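Local coordinates for protein alcohol dehydrogenase (Thermus thermophilus, PDB 2EIH) that binds a zinc ion and probably works as an NAD(P)-dependent oxidoreductase of the medium-chain alcohol dehydrogenase family, at residues 10-15 / 45-50. Residues are numbered along the deposited sequence; the frame is centred on the assembly and turned at random.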
ATOM      1  N   GLY A  10       9.015 -43.546  -2.155  1.00 47.17           N
ATOM      2  CA  GLY A  10       7.876 -44.435  -2.237  1.00 44.54           C
ATOM      3  C   GLY A  10       6.860 -44.223  -1.133  1.00 44.21           C
ATOM      4  O   GLY A  10       6.532 -43.089  -0.773  1.00 42.05           O
ATOM      5  N   GLY A  11       6.355 -45.332  -0.602  1.00 43.55           N
ATOM      6  CA  GLY A  11       5.372 -45.267   0.456  1.00 42.55           C
ATOM      7  C   GLY A  11       6.015 -44.924   1.779  1.00 41.81           C
ATOM      8  O   GLY A  11       7.229 -44.951   1.901  1.00 41.00           O
ATOM      9  N   PRO A  12       5.216 -44.601   2.803  1.00 43.05           N
ATOM     10  CA  PRO A  12       5.781 -44.256   4.111  1.00 43.74           C
ATOM     11  C   PRO A  12       6.766 -45.290   4.662  1.00 44.01           C
ATOM     12  O   PRO A  12       7.628 -44.953   5.472  1.00 43.43           O
ATOM     13  CB  PRO A  12       4.540 -44.080   4.994  1.00 43.31           C
ATOM     14  CG  PRO A  12       3.510 -44.945   4.331  1.00 44.04           C
ATOM     15  CD  PRO A  12       3.745 -44.674   2.871  1.00 43.53           C
ATOM     16  N   GLU A  13       6.649 -46.532   4.198  1.00 44.42           N
ATOM     17  CA  GLU A  13       7.531 -47.610   4.641  1.00 44.30           C
ATOM     18  C   GLU A  13       9.004 -47.367   4.302  1.00 42.73           C
ATOM     19  O   GLU A  13       9.880 -48.030   4.856  1.00 41.31           O
ATOM     20  CB  GLU A  13       7.077 -48.947   4.044  1.00 48.16           C
ATOM     21  CG  GLU A  13       6.809 -48.886   2.548  1.00 54.02           C
ATOM     22  CD  GLU A  13       6.352 -50.213   1.972  1.00 57.72           C
ATOM     23  OE1 GLU A  13       5.390 -50.805   2.508  1.00 61.15           O
ATOM     24  OE2 GLU A  13       6.946 -50.662   0.970  1.00 60.61           O
ATOM     25  N   VAL A  14       9.281 -46.423   3.405  1.00 40.33           N
ATOM     26  CA  VAL A  14      10.665 -46.139   3.041  1.00 40.08           C
ATOM     27  C   VAL A  14      11.355 -45.386   4.172  1.00 39.59           C
ATOM     28  O   VAL A  14      12.571 -45.206   4.151  1.00 40.57           O
ATOM     29  CB  VAL A  14      10.793 -45.272   1.749  1.00 41.02           C
ATOM     30  CG1 VAL A  14       9.977 -45.871   0.624  1.00 40.39           C
ATOM     31  CG2 VAL A  14      10.365 -43.835   2.029  1.00 42.73           C
ATOM     32  N   LEU A  15      10.577 -44.930   5.149  1.00 38.53           N
ATOM     33  CA  LEU A  15      11.135 -44.197   6.286  1.00 38.03           C
ATOM     34  C   LEU A  15      11.613 -45.181   7.358  1.00 37.96           C
ATOM     35  O   LEU A  15      10.829 -45.951   7.911  1.00 36.57           O
ATOM     36  CB  LEU A  15      10.085 -43.237   6.871  1.00 36.38           C
ATOM     37  CG  LEU A  15       9.636 -42.083   5.969  1.00 37.69           C
ATOM     38  CD1 LEU A  15       8.432 -41.380   6.570  1.00 40.06           C
ATOM     39  CD2 LEU A  15      10.780 -41.098   5.777  1.00 38.43           C
ATOM     40  N   TRP A  45       5.570 -35.150  -0.052  1.00 34.28           N
ATOM     41  CA  TRP A  45       5.904 -34.980  -1.456  1.00 35.39           C
ATOM     42  C   TRP A  45       7.358 -35.396  -1.693  1.00 35.95           C
ATOM     43  O   TRP A  45       7.679 -36.015  -2.713  1.00 35.64           O
ATOM     44  CB  TRP A  45       5.674 -33.525  -1.890  1.00 38.19           C
ATOM     45  CG  TRP A  45       4.254 -33.083  -1.704  1.00 41.42           C
ATOM     46  CD1 TRP A  45       3.143 -33.873  -1.763  1.00 43.01           C
ATOM     47  CD2 TRP A  45       3.793 -31.763  -1.388  1.00 43.36           C
ATOM     48  NE1 TRP A  45       2.017 -33.134  -1.496  1.00 44.53           N
ATOM     49  CE2 TRP A  45       2.385 -31.834  -1.260  1.00 44.76           C
ATOM     50  CE3 TRP A  45       4.427 -30.526  -1.199  1.00 45.26           C
ATOM     51  CZ2 TRP A  45       1.598 -30.714  -0.944  1.00 45.65           C
ATOM     52  CZ3 TRP A  45       3.641 -29.408  -0.886  1.00 46.41           C
ATOM     53  CH2 TRP A  45       2.244 -29.515  -0.762  1.00 46.50           C
ATOM     54  N   VAL A  46       8.236 -35.082  -0.744  1.00 35.25           N
ATOM     55  CA  VAL A  46       9.633 -35.454  -0.893  1.00 34.92           C
ATOM     56  C   VAL A  46       9.759 -36.965  -0.777  1.00 37.78           C
ATOM     57  O   VAL A  46      10.531 -37.581  -1.510  1.00 39.04           O
ATOM     58  CB  VAL A  46      10.520 -34.779   0.167  1.00 33.70           C
ATOM     59  CG1 VAL A  46      11.952 -35.278   0.041  1.00 32.30           C
ATOM     60  CG2 VAL A  46      10.482 -33.268  -0.026  1.00 33.20           C
ATOM     61  N   ARG A  47       8.990 -37.568   0.126  1.00 38.33           N
ATOM     62  CA  ARG A  47       9.040 -39.015   0.296  1.00 39.91           C
ATOM     63  C   ARG A  47       8.572 -39.749  -0.958  1.00 40.77           C
ATOM     64  O   ARG A  47       9.217 -40.693  -1.408  1.00 40.04           O
ATOM     65  CB  ARG A  47       8.186 -39.456   1.493  1.00 40.30           C
ATOM     66  CG  ARG A  47       7.948 -40.967   1.514  1.00 41.74           C
ATOM     67  CD  ARG A  47       7.187 -41.455   2.731  1.00 43.15           C
ATOM     68  NE  ARG A  47       5.851 -40.884   2.901  1.00 44.25           N
ATOM     69  CZ  ARG A  47       4.777 -41.183   2.175  1.00 44.34           C
ATOM     70  NH1 ARG A  47       3.623 -40.589   2.450  1.00 45.80           N
ATOM     71  NH2 ARG A  47       4.848 -42.055   1.180  1.00 43.79           N
ATOM     72  N   LYS A  48       7.445 -39.323  -1.515  1.00 43.46           N
ATOM     73  CA  LYS A  48       6.910 -39.961  -2.715  1.00 46.20           C
ATOM     74  C   LYS A  48       7.794 -39.743  -3.935  1.00 47.46           C
ATOM     75  O   LYS A  48       7.784 -40.548  -4.862  1.00 47.58           O
ATOM     76  CB  LYS A  48       5.508 -39.441  -3.019  1.00 46.65           C
ATOM     77  CG  LYS A  48       4.447 -39.959  -2.083  1.00 48.25           C
ATOM     78  CD  LYS A  48       3.084 -39.419  -2.469  1.00 49.71           C
ATOM     79  CE  LYS A  48       1.991 -40.155  -1.724  1.00 50.45           C
ATOM     80  NZ  LYS A  48       0.645 -39.593  -2.007  1.00 53.43           N
ATOM     81  N   GLY A  49       8.556 -38.655  -3.935  1.00 48.67           N
ATOM     82  CA  GLY A  49       9.427 -38.371  -5.061  1.00 49.95           C
ATOM     83  C   GLY A  49       8.860 -37.276  -5.943  1.00 50.62           C
ATOM     84  O   GLY A  49       9.482 -36.864  -6.922  1.00 51.32           O
ATOM     85  N   VAL A  50       7.676 -36.799  -5.585  1.00 50.95           N
ATOM     86  CA  VAL A  50       7.012 -35.747  -6.328  1.00 52.63           C
ATOM     87  C   VAL A  50       7.747 -34.423  -6.203  1.00 53.11           C
ATOM     88  O   VAL A  50       7.606 -33.542  -7.049  1.00 52.91           O
ATOM     89  CB  VAL A  50       5.586 -35.551  -5.818  1.00 53.92           C
ATOM     90  CG1 VAL A  50       4.837 -34.597  -6.731  1.00 55.81           C
ATOM     91  CG2 VAL A  50       4.881 -36.891  -5.734  1.00 54.67           C
TER
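R47, in the last turn of helix 41-48, lays its side chain across the 3-10 turn at 12-14 and joins G10 through both its backbone and its guanidinium. G10 N donates to R47 O over 3.0 Å, while R47 NH2 returns a bond of 2.8 Å to G10 O. The second bond lies in the carbonyl plane and uses a lone pair of G10 O, although that oxygen sits 18° out of the guanidinium plane. The R47 chain leaves the helix with CG anti to the backbone N (chi1 167°) and bends at chi3, where the extended run through CD gives way to a turned NE. The guanidinium then presents one face to P12, whose CD stands above it near the rim, 3.3 Å from R47 NH2. P12 N also lies over this face but, having no hydrogen to share, forms no hydrogen bond with NH2. The aliphatic part of R47 meets V14 and L15: V14 CG2 rests 3.8 Å from R47 CG, and L15, running at about a right angle to the arginine, sets CD1 4.0 Å from R47 CD. The other two nitrogens of the guanidinium group go to helix 322-330, where NE bonds to H326 ND1 and NH1 forms a salt bridge with E330. An alanine in place of R47 would probably leave G10 O, H326 and E330 without their guanidinium partner and open a gap beside P12, V14 and L15. One cation thus ties the loop between strands 2-6 and 15-19 to two helices, its charge probably balanced by E330 and its three nitrogens each held by a different residue.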